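PDB 4GYI: Rio2 kinase from Chaetomium thermophilum, which acts as an atypical, magnesium-dependent kinase with an ATPase-linked role on the maturing pre-40S ribosomal subunit, and probably phosphorylates proteins. Local coordinates for residues A[18-23]-A[83-88]; A[161-166]-A[186-191]; A[171-176]-A[311-316]. All coordinates share one frame; numbering follows the deposited sequence.

Contact 1 (A[18-23]-A[83-88])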
loop_
_atom_site.group_PDB
_atom_site.type_symbol
_atom_site.label_atom_id
_atom_site.label_comp_id
_atom_site.label_asym_id
_atom_site.label_seq_id
_atom_site.Cartn_x
_atom_site.Cartn_y
_atom_site.Cartn_z
ATOM N N ARG A 18 -16.723 -13.708 -14.291
ATOM C CA ARG A 18 -17.791 -12.782 -14.643
ATOM C C ARG A 18 -18.791 -12.588 -13.497
ATOM O O ARG A 18 -19.256 -11.479 -13.249
ATOM C CB ARG A 18 -18.501 -13.290 -15.900
ATOM C CG ARG A 18 -19.403 -12.270 -16.553
ATOM C CD ARG A 18 -20.025 -12.805 -17.851
ATOM N NE ARG A 18 -20.705 -11.734 -18.574
ATOM C CZ ARG A 18 -20.106 -10.946 -19.461
ATOM N NH1 ARG A 18 -18.823 -11.133 -19.747
ATOM N NH2 ARG A 18 -20.788 -9.982 -20.070
ATOM N N VAL A 19 -19.117 -13.676 -12.807
ATOM C CA VAL A 19 -20.012 -13.631 -11.656
ATOM C C VAL A 19 -19.334 -12.962 -10.450
ATOM O O VAL A 19 -19.943 -12.132 -9.765
ATOM C CB VAL A 19 -20.512 -15.050 -11.291
ATOM C CG1 VAL A 19 -21.310 -15.036 -10.000
ATOM C CG2 VAL A 19 -21.364 -15.601 -12.415
ATOM N N LEU A 20 -18.074 -13.319 -10.199
ATOM C CA LEU A 20 -17.292 -12.654 -9.174
ATOM C C LEU A 20 -17.267 -11.149 -9.437
ATOM O O LEU A 20 -17.525 -10.349 -8.540
ATOM C CB LEU A 20 -15.866 -13.220 -9.107
ATOM C CG LEU A 20 -15.047 -12.765 -7.900
ATOM C CD1 LEU A 20 -15.805 -13.102 -6.616
ATOM C CD2 LEU A 20 -13.609 -13.386 -7.883
ATOM N N THR A 21 -16.972 -10.767 -10.674
ATOM C CA THR A 21 -16.936 -9.355 -11.051
ATOM C C THR A 21 -18.300 -8.689 -10.870
ATOM O O THR A 21 -18.393 -7.535 -10.445
ATOM C CB THR A 21 -16.497 -9.198 -12.517
ATOM O OG1 THR A 21 -15.192 -9.771 -12.691
ATOM C CG2 THR A 21 -16.469 -7.725 -12.922
ATOM N N ALA A 22 -19.354 -9.435 -11.186
ATOM C CA ALA A 22 -20.724 -8.956 -11.027
ATOM C C ALA A 22 -21.080 -8.684 -9.572
ATOM O O ALA A 22 -21.825 -7.751 -9.272
ATOM C CB ALA A 22 -21.722 -9.958 -11.639
ATOM N N VAL A 23 -20.575 -9.512 -8.666
ATOM C CA VAL A 23 -20.814 -9.274 -7.243
ATOM C C VAL A 23 -20.087 -7.999 -6.820
ATOM O O VAL A 23 -20.621 -7.169 -6.075
ATOM C CB VAL A 23 -20.347 -10.454 -6.382
ATOM C CG1 VAL A 23 -20.445 -10.098 -4.908
ATOM C CG2 VAL A 23 -21.171 -11.693 -6.706
ATOM N N ASP A 83 -9.012 -9.687 -3.533
ATOM C CA ASP A 83 -7.640 -10.130 -3.854
ATOM C C ASP A 83 -7.615 -10.795 -5.237
ATOM O O ASP A 83 -6.862 -10.390 -6.130
ATOM C CB ASP A 83 -7.139 -11.162 -2.817
ATOM C CG ASP A 83 -6.952 -10.577 -1.410
ATOM O OD1 ASP A 83 -7.036 -9.338 -1.239
ATOM O OD2 ASP A 83 -6.694 -11.372 -0.470
ATOM N N TYR A 84 -8.468 -11.810 -5.408
ATOM C CA TYR A 84 -8.526 -12.559 -6.668
ATOM C C TYR A 84 -8.837 -11.640 -7.844
ATOM O O TYR A 84 -8.183 -11.711 -8.879
ATOM C CB TYR A 84 -9.566 -13.679 -6.602
ATOM C CG TYR A 84 -9.037 -15.006 -6.099
ATOM C CD1 TYR A 84 -9.342 -16.194 -6.760
ATOM C CD2 TYR A 84 -8.247 -15.075 -4.960
ATOM C CE1 TYR A 84 -8.880 -17.414 -6.293
ATOM C CE2 TYR A 84 -7.773 -16.289 -4.492
ATOM C CZ TYR A 84 -8.094 -17.452 -5.160
ATOM O OH TYR A 84 -7.622 -18.654 -4.686
ATOM N N LEU A 85 -9.828 -10.766 -7.669
ATOM C CA LEU A 85 -10.182 -9.811 -8.714
ATOM C C LEU A 85 -9.009 -8.908 -9.066
ATOM O O LEU A 85 -8.766 -8.647 -10.236
ATOM C CB LEU A 85 -11.385 -8.967 -8.299
ATOM C CG LEU A 85 -12.721 -9.693 -8.370
ATOM C CD1 LEU A 85 -13.806 -8.881 -7.693
ATOM C CD2 LEU A 85 -13.088 -9.986 -9.828
ATOM N N ALA A 86 -8.284 -8.436 -8.052
ATOM C CA ALA A 86 -7.095 -7.625 -8.298
ATOM C C ALA A 86 -6.051 -8.393 -9.099
ATOM O O ALA A 86 -5.498 -7.873 -10.050
ATOM C CB ALA A 86 -6.488 -7.134 -6.980
ATOM N N LEU A 87 -5.765 -9.624 -8.689
ATOM C CA LEU A 87 -4.773 -10.448 -9.379
ATOM C C LEU A 87 -5.159 -10.702 -10.832
ATOM O O LEU A 87 -4.317 -10.663 -11.725
ATOM C CB LEU A 87 -4.584 -11.788 -8.672
ATOM C CG LEU A 87 -3.598 -11.826 -7.507
ATOM C CD1 LEU A 87 -3.685 -13.165 -6.793
ATOM C CD2 LEU A 87 -2.186 -11.574 -8.017
ATOM N N HIS A 88 -6.440 -10.969 -11.050
ATOM C CA HIS A 88 -6.970 -11.225 -12.381
ATOM C C HIS A 88 -6.721 -10.028 -13.298
ATOM O O HIS A 88 -6.306 -10.171 -14.454
ATOM C CB HIS A 88 -8.466 -11.503 -12.275
ATOM C CG HIS A 88 -9.044 -12.139 -13.494
ATOM N ND1 HIS A 88 -8.709 -13.414 -13.897
ATOM C CD2 HIS A 88 -9.926 -11.672 -14.407
ATOM C CE1 HIS A 88 -9.365 -13.709 -15.003
ATOM N NE2 HIS A 88 -10.112 -12.670 -15.333
#
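L20 and T21 on helix 14-26 face Y84 and L85 on helix 79-92 across short helical segments whose axes come within 10.7 Å of each other, at 117° between their N-to-C directions. The backbones draw nearest where the CA of T21 lies 7.2 Å from the CA of L85, and L85 is the side chain that fills this approach. It points toward the other helix, with CG anti to the carbonyl carbon (chi1 -75°), and the fork at its end spreads over two neighbouring residues. The stem atom CG packs against CD2 of L20 at 3.8 Å. One branch, CD1, comes within 4.1 Å of L20 CG, while the other, CD2, reaches T21 OG1 at 3.6 Å and also lies against L20 CG.

L20 answers from its own helix: with CG anti to the backbone N (chi1 -169°), it sends its CD2 methyl across to L85 and, more loosely, to CB of Y84 at 4.3 Å. Only the base of Y84 takes part, because the ring runs away from the contact and its OH bonds to the backbone O of D5.

Both helices belong to the N-terminal domain of the helix-turn-helix class, the winged helix of Rio2 kinases. On another side of 14-26, V19 packs on helices 35-42 and 51-60; on 79-92, D83 turns to R128 and H186 of the kinase part.

T21 OG1, the polar side-chain atom against L85, is hydrogen-bonded to the backbone O of W17 in its own helix and meets the leucine methyl by van der Waals contact. The two segments are therefore joined by shape and apolar burial, without directional polar bonds between them.

Contact 2 (A[161-166]-A[186-191]). With ADP (adenosine-5'-diphosphate), chain B.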
loop_
_atom_site.group_PDB
_atom_site.type_symbol
_atom_site.label_atom_id
_atom_site.label_comp_id
_atom_site.label_asym_id
_atom_site.label_seq_id
_atom_site.Cartn_x
_atom_site.Cartn_y
_atom_site.Cartn_z
ATOM N N ILE A 161 -4.575 3.647 -4.129
ATOM C CA ILE A 161 -4.640 4.724 -5.098
ATOM C C ILE A 161 -3.748 5.887 -4.691
ATOM O O ILE A 161 -2.980 6.416 -5.510
ATOM C CB ILE A 161 -6.083 5.218 -5.283
ATOM C CG1 ILE A 161 -6.890 4.177 -6.054
ATOM C CG2 ILE A 161 -6.113 6.548 -6.045
ATOM C CD1 ILE A 161 -8.354 4.511 -6.159
ATOM N N LYS A 162 -3.835 6.271 -3.419
ATOM C CA LYS A 162 -3.005 7.339 -2.880
ATOM C C LYS A 162 -1.517 7.030 -2.984
ATOM O O LYS A 162 -0.736 7.847 -3.489
ATOM C CB LYS A 162 -3.364 7.629 -1.416
ATOM C CG LYS A 162 -2.478 8.714 -0.787
ATOM C CD LYS A 162 -3.138 9.367 0.438
ATOM C CE LYS A 162 -2.109 10.093 1.299
ATOM N NZ LYS A 162 -2.654 10.567 2.600
ATOM N N GLU A 163 -1.127 5.859 -2.495
ATOM C CA GLU A 163 0.289 5.482 -2.480
ATOM C C GLU A 163 0.862 5.436 -3.894
ATOM O O GLU A 163 2.005 5.834 -4.138
ATOM C CB GLU A 163 0.511 4.143 -1.741
ATOM C CG GLU A 163 1.943 3.555 -1.887
ATOM C CD GLU A 163 2.253 2.399 -0.915
ATOM O OE1 GLU A 163 1.397 1.513 -0.727
ATOM O OE2 GLU A 163 3.363 2.366 -0.333
ATOM N N PHE A 164 0.056 4.957 -4.832
ATOM C CA PHE A 164 0.524 4.803 -6.186
ATOM C C PHE A 164 0.740 6.185 -6.807
ATOM O O PHE A 164 1.738 6.423 -7.490
ATOM C CB PHE A 164 -0.465 3.956 -6.991
ATOM C CG PHE A 164 0.012 3.604 -8.381
ATOM C CD1 PHE A 164 0.880 2.541 -8.580
ATOM C CD2 PHE A 164 -0.440 4.311 -9.490
ATOM C CE1 PHE A 164 1.307 2.195 -9.865
ATOM C CE2 PHE A 164 -0.015 3.974 -10.772
ATOM C CZ PHE A 164 0.867 2.918 -10.954
ATOM N N ALA A 165 -0.179 7.105 -6.530
ATOM C CA ALA A 165 -0.078 8.455 -7.066
ATOM C C ALA A 165 1.173 9.147 -6.524
ATOM O O ALA A 165 1.868 9.857 -7.247
ATOM C CB ALA A 165 -1.319 9.247 -6.709
ATOM N N PHE A 166 1.455 8.941 -5.241
ATOM C CA PHE A 166 2.642 9.534 -4.647
ATOM C C PHE A 166 3.903 8.878 -5.135
ATOM O O PHE A 166 4.911 9.550 -5.318
ATOM C CB PHE A 166 2.585 9.524 -3.125
ATOM C CG PHE A 166 1.752 10.627 -2.566
ATOM C CD1 PHE A 166 1.738 11.869 -3.180
ATOM C CD2 PHE A 166 0.979 10.433 -1.449
ATOM C CE1 PHE A 166 0.962 12.899 -2.681
ATOM C CE2 PHE A 166 0.214 11.463 -0.946
ATOM C CZ PHE A 166 0.198 12.691 -1.569
ATOM N N HIS A 186 -7.150 -2.503 -4.189
ATOM C CA HIS A 186 -6.317 -2.299 -2.998
ATOM C C HIS A 186 -4.847 -2.717 -3.186
ATOM O O HIS A 186 -4.121 -2.928 -2.205
ATOM C CB HIS A 186 -6.905 -3.046 -1.795
ATOM C CG HIS A 186 -7.059 -4.529 -2.000
ATOM N ND1 HIS A 186 -7.475 -5.085 -3.194
ATOM C CD2 HIS A 186 -6.884 -5.568 -1.149
ATOM C CE1 HIS A 186 -7.546 -6.399 -3.071
ATOM N NE2 HIS A 186 -7.183 -6.721 -1.844
ATOM N N THR A 187 -4.404 -2.847 -4.430
ATOM C CA THR A 187 -3.095 -3.452 -4.660
ATOM C C THR A 187 -2.186 -2.583 -5.500
ATOM O O THR A 187 -2.653 -1.778 -6.304
ATOM C CB THR A 187 -3.209 -4.858 -5.315
ATOM O OG1 THR A 187 -3.599 -4.727 -6.691
ATOM C CG2 THR A 187 -4.229 -5.692 -4.588
ATOM N N ILE A 188 -0.882 -2.744 -5.316
ATOM C CA ILE A 188 0.061 -2.059 -6.177
ATOM C C ILE A 188 1.100 -3.052 -6.607
ATOM O O ILE A 188 1.531 -3.866 -5.794
ATOM C CB ILE A 188 0.792 -0.923 -5.450
ATOM C CG1 ILE A 188 -0.187 0.192 -5.073
ATOM C CG2 ILE A 188 1.921 -0.354 -6.335
ATOM C CD1 ILE A 188 0.476 1.346 -4.343
ATOM N N VAL A 189 1.487 -2.998 -7.879
ATOM C CA VAL A 189 2.625 -3.760 -8.353
ATOM C C VAL A 189 3.744 -2.763 -8.535
ATOM O O VAL A 189 3.551 -1.741 -9.168
ATOM C CB VAL A 189 2.340 -4.479 -9.694
ATOM C CG1 VAL A 189 3.609 -5.134 -10.218
ATOM C CG2 VAL A 189 1.258 -5.525 -9.520
ATOM N N MET A 190 4.908 -3.030 -7.952
ATOM C CA MET A 190 6.009 -2.093 -8.072
ATOM C C MET A 190 7.318 -2.869 -8.234
ATOM O O MET A 190 7.363 -4.073 -7.971
ATOM C CB MET A 190 6.073 -1.219 -6.818
ATOM C CG MET A 190 6.581 -1.977 -5.597
ATOM S SD MET A 190 6.503 -1.049 -4.059
ATOM C CE MET A 190 4.811 -1.303 -3.568
ATOM N N SER A 191 8.381 -2.188 -8.651
ATOM C CA SER A 191 9.657 -2.869 -8.839
ATOM C C SER A 191 10.146 -3.422 -7.506
ATOM O O SER A 191 9.783 -2.923 -6.440
ATOM C CB SER A 191 10.712 -1.937 -9.445
ATOM O OG SER A 191 11.139 -0.973 -8.507
HETATM P PB ADP B . 3.710 -1.844 5.195
HETATM O O1B ADP B . 2.902 -3.061 5.575
HETATM O O2B ADP B . 4.698 -1.303 6.199
HETATM O O3B ADP B . 2.669 -0.768 4.647
HETATM P PA ADP B . 5.798 -1.481 3.233
HETATM O O1A ADP B . 6.440 -0.676 4.331
HETATM O O2A ADP B . 5.489 -0.776 1.919
HETATM O O3A ADP B . 4.472 -2.202 3.800
HETATM O "O5'" ADP B . 6.707 -2.776 3.004
HETATM C "C5'" ADP B . 6.975 -3.654 4.106
HETATM C "C4'" ADP B . 8.319 -4.349 3.894
HETATM O "O4'" ADP B . 8.339 -5.027 2.626
HETATM C "C3'" ADP B . 9.519 -3.404 3.846
HETATM O "O3'" ADP B . 10.061 -3.096 5.135
HETATM C "C2'" ADP B . 10.513 -4.155 2.986
HETATM O "O2'" ADP B . 11.120 -5.212 3.739
HETATM C "C1'" ADP B . 9.622 -4.874 2.005
HETATM N N9 ADP B . 9.378 -4.122 0.759
HETATM C C8 ADP B . 8.268 -3.413 0.476
HETATM N N7 ADP B . 8.327 -2.881 -0.774
HETATM C C5 ADP B . 9.504 -3.284 -1.296
HETATM C C6 ADP B . 10.207 -3.102 -2.577
HETATM N N6 ADP B . 9.644 -2.371 -3.561
HETATM N N1 ADP B . 11.412 -3.689 -2.724
HETATM C C2 ADP B . 11.982 -4.436 -1.752
HETATM N N3 ADP B . 11.398 -4.649 -0.566
HETATM C C4 ADP B . 10.188 -4.101 -0.288
#
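I188 packs its CD1 methyl against E163 and F164, and this is the tight part of the contact. The methyl lies 3.6 Å from CG of E163 and 3.7 Å from the backbone N of F164. The other methyl of I188, CG2, sits at the edge of the F164 ring, near the ring plane, 3.8 Å from F164 CD1. E163 CG is anti to its backbone N (chi1 170°) and the chain continues extended, which carries the carboxylate past I188 to K125. That salt bridge is the lysine-glutamate pair characteristic of protein kinases, here with K125 also bonded to ADP; F259 N is a further partner of the glutamate.

Toward the nucleotide the contact loosens. M190 also points at the helix, yet its nearest approach to segment 161-166 is 5.1 Å, from M190 CE to E163 OE2, and it turns to the adenine instead. ADP N6 donates to the backbone O of S191 at 2.9 Å, and weakly to M190 SD at 3.4 Å, a pattern consistent with M190 being the gatekeeper residue just before the hinge.

Strand 187-191 runs between antiparallel strands 121-127 and 180-184. Helix 149-172, the counterpart of the kinase C helix, covers the I188 face of the sheet, with F164 reaching P180 and Q183; T187 and V189 point the other way, onto A86 and H90 of helix 79-92.

Contact 3 (A[171-176]-A[311-316]); sequences YEEGFP and GAKRLD
E173 and F175 meet L315 at the C-terminal end of helix 149-172, which closes in a Schellman motif at G174. The positive phi of that glycine (94°) would press a CB against the carbonyl O of E173.

Apolar contacts carry most of the joint. L315 points its fork at the turn, and both CD1 and CD2 lie 3.6 Å from CG of E173. CD1 also touches F175 CE2 at 3.8 Å, approaching the ring obliquely, while E173 CB sits in plane at that ring's edge. R220 makes a cation-pi contact with F175, and H224 meets it edge-to-face.

Charge contributes little directly. The bend in E173 at chi2 (-52°) brings OE1 over the aliphatic part of K313, 3.8 Å from CD, whereas NZ turns off to 6.0 Å from OE1. Replacing E173 by a glycine would probably open a gap beside the L315 methyls and strip the K313 chain of the carboxylate it lies against.

Within the loop, R314 grips D316 side-on with NE and NH2, its second nitrogen also paired with D266; R314 NH2 to D316 OD2 is 2.9 Å, nearly in the guanidinium plane.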
loop_
_atom_site.group_PDB
_atom_site.type_symbol
_atom_site.label_atom_id
_atom_site.label_comp_id
_atom_site.label_asym_id
_atom_site.label_seq_id
_atom_site.Cartn_x
_atom_site.Cartn_y
_atom_site.Cartn_z
ATOM N N TYR A 171 8.735 9.283 -8.021
ATOM C CA TYR A 171 9.608 8.594 -8.960
ATOM C C TYR A 171 9.977 9.504 -10.139
ATOM O O TYR A 171 11.130 9.545 -10.563
ATOM C CB TYR A 171 8.943 7.319 -9.467
ATOM C CG TYR A 171 9.818 6.520 -10.396
ATOM C CD1 TYR A 171 10.810 5.692 -9.899
ATOM C CD2 TYR A 171 9.655 6.595 -11.776
ATOM C CE1 TYR A 171 11.626 4.963 -10.744
ATOM C CE2 TYR A 171 10.465 5.864 -12.630
ATOM C CZ TYR A 171 11.450 5.050 -12.105
ATOM O OH TYR A 171 12.257 4.312 -12.944
ATOM N N GLU A 172 9.002 10.241 -10.653
ATOM C CA GLU A 172 9.241 11.122 -11.801
ATOM C C GLU A 172 10.075 12.358 -11.440
ATOM O O GLU A 172 10.834 12.864 -12.263
ATOM C CB GLU A 172 7.922 11.494 -12.476
ATOM C CG GLU A 172 7.297 10.328 -13.244
ATOM C CD GLU A 172 5.789 10.477 -13.442
ATOM O OE1 GLU A 172 5.174 11.351 -12.781
ATOM O OE2 GLU A 172 5.215 9.710 -14.251
ATOM N N GLU A 173 9.969 12.824 -10.201
ATOM C CA GLU A 173 10.825 13.915 -9.749
ATOM C C GLU A 173 12.278 13.524 -9.489
ATOM O O GLU A 173 13.108 14.386 -9.212
ATOM C CB GLU A 173 10.246 14.578 -8.505
ATOM C CG GLU A 173 9.044 15.413 -8.803
ATOM C CD GLU A 173 9.310 16.396 -9.924
ATOM O OE1 GLU A 173 8.778 16.174 -11.035
ATOM O OE2 GLU A 173 10.056 17.374 -9.692
ATOM N N GLY A 174 12.588 12.237 -9.562
ATOM C CA GLY A 174 13.941 11.781 -9.296
ATOM C C GLY A 174 14.224 11.331 -7.863
ATOM O O GLY A 174 15.385 11.151 -7.492
ATOM N N PHE A 175 13.184 11.149 -7.054
ATOM C CA PHE A 175 13.355 10.613 -5.694
ATOM C C PHE A 175 13.694 9.119 -5.717
ATOM O O PHE A 175 13.258 8.396 -6.618
ATOM C CB PHE A 175 12.092 10.791 -4.875
ATOM C CG PHE A 175 11.879 12.180 -4.381
ATOM C CD1 PHE A 175 12.237 12.532 -3.092
ATOM C CD2 PHE A 175 11.286 13.133 -5.195
ATOM C CE1 PHE A 175 12.026 13.813 -2.622
ATOM C CE2 PHE A 175 11.071 14.417 -4.733
ATOM C CZ PHE A 175 11.442 14.758 -3.445
ATOM N N PRO A 176 14.475 8.650 -4.726
ATOM C CA PRO A 176 14.808 7.217 -4.680
ATOM C C PRO A 176 13.642 6.405 -4.073
ATOM O O PRO A 176 13.559 6.220 -2.871
ATOM C CB PRO A 176 16.045 7.180 -3.789
ATOM C CG PRO A 176 15.859 8.374 -2.846
ATOM C CD PRO A 176 15.127 9.426 -3.653
ATOM N N GLY A 311 12.974 25.556 -8.353
ATOM C CA GLY A 311 12.182 24.808 -9.317
ATOM C C GLY A 311 11.093 23.945 -8.704
ATOM O O GLY A 311 10.243 23.415 -9.424
ATOM N N ALA A 312 11.108 23.841 -7.372
ATOM C CA ALA A 312 10.352 22.822 -6.626
ATOM C C ALA A 312 8.883 22.641 -6.988
ATOM O O ALA A 312 8.025 23.443 -6.621
ATOM C CB ALA A 312 10.498 23.039 -5.124
ATOM N N LYS A 313 8.612 21.559 -7.701
ATOM C CA LYS A 313 7.254 21.184 -8.035
ATOM C C LYS A 313 6.540 20.677 -6.780
ATOM O O LYS A 313 7.097 19.889 -6.019
ATOM C CB LYS A 313 7.272 20.098 -9.111
ATOM C CG LYS A 313 5.924 19.847 -9.740
ATOM C CD LYS A 313 5.947 18.694 -10.727
ATOM C CE LYS A 313 4.611 18.588 -11.466
ATOM N NZ LYS A 313 3.433 18.799 -10.561
ATOM N N ARG A 314 5.312 21.138 -6.560
ATOM C CA ARG A 314 4.540 20.724 -5.391
ATOM C C ARG A 314 3.926 19.360 -5.643
ATOM O O ARG A 314 2.927 19.249 -6.357
ATOM C CB ARG A 314 3.424 21.731 -5.104
ATOM C CG ARG A 314 3.895 23.120 -4.715
ATOM C CD ARG A 314 4.326 23.179 -3.255
ATOM N NE ARG A 314 3.245 22.801 -2.343
ATOM C CZ ARG A 314 2.480 23.660 -1.672
ATOM N NH1 ARG A 314 2.670 24.972 -1.793
ATOM N NH2 ARG A 314 1.525 23.204 -0.868
ATOM N N LEU A 315 4.511 18.323 -5.049
ATOM C CA LEU A 315 4.058 16.953 -5.291
ATOM C C LEU A 315 2.790 16.619 -4.527
ATOM O O LEU A 315 2.125 15.623 -4.823
ATOM C CB LEU A 315 5.156 15.956 -4.932
ATOM C CG LEU A 315 6.433 16.199 -5.735
ATOM C CD1 LEU A 315 7.402 15.037 -5.616
ATOM C CD2 LEU A 315 6.043 16.427 -7.179
ATOM N N ASP A 316 2.448 17.463 -3.557
ATOM C CA ASP A 316 1.286 17.223 -2.707
ATOM C C ASP A 316 -0.029 17.535 -3.414
ATOM O O ASP A 316 -1.074 17.676 -2.777
ATOM C CB ASP A 316 1.399 18.024 -1.409
ATOM C CG ASP A 316 1.749 19.482 -1.648
ATOM O OD1 ASP A 316 2.323 19.785 -2.718
ATOM O OD2 ASP A 316 1.457 20.318 -0.764
#

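Overall arrangement
The three contacts form a chain through the molecule, from the N-terminal domain across the nucleotide-binding sheet to the far end of helix 149-172. Contacts 1 and 2, with centres about 19 Å apart, touch directly: D83 OD1 lies 2.7 Å from H186 NE2, a probable hydrogen bond, and A86 CB packs 3.6 Å from T187 CG2. Contacts 2 and 3 share helix 149-172, and F166 CE1 comes within 3.7 Å of L315 O. Contacts 1 and 3 lie on opposite sides of the chain's centre, about 35 Å between centres. Contact 2 alone holds nucleotide-binding residues; the F175 side chain of contact 3 is about 13 Å from ADP.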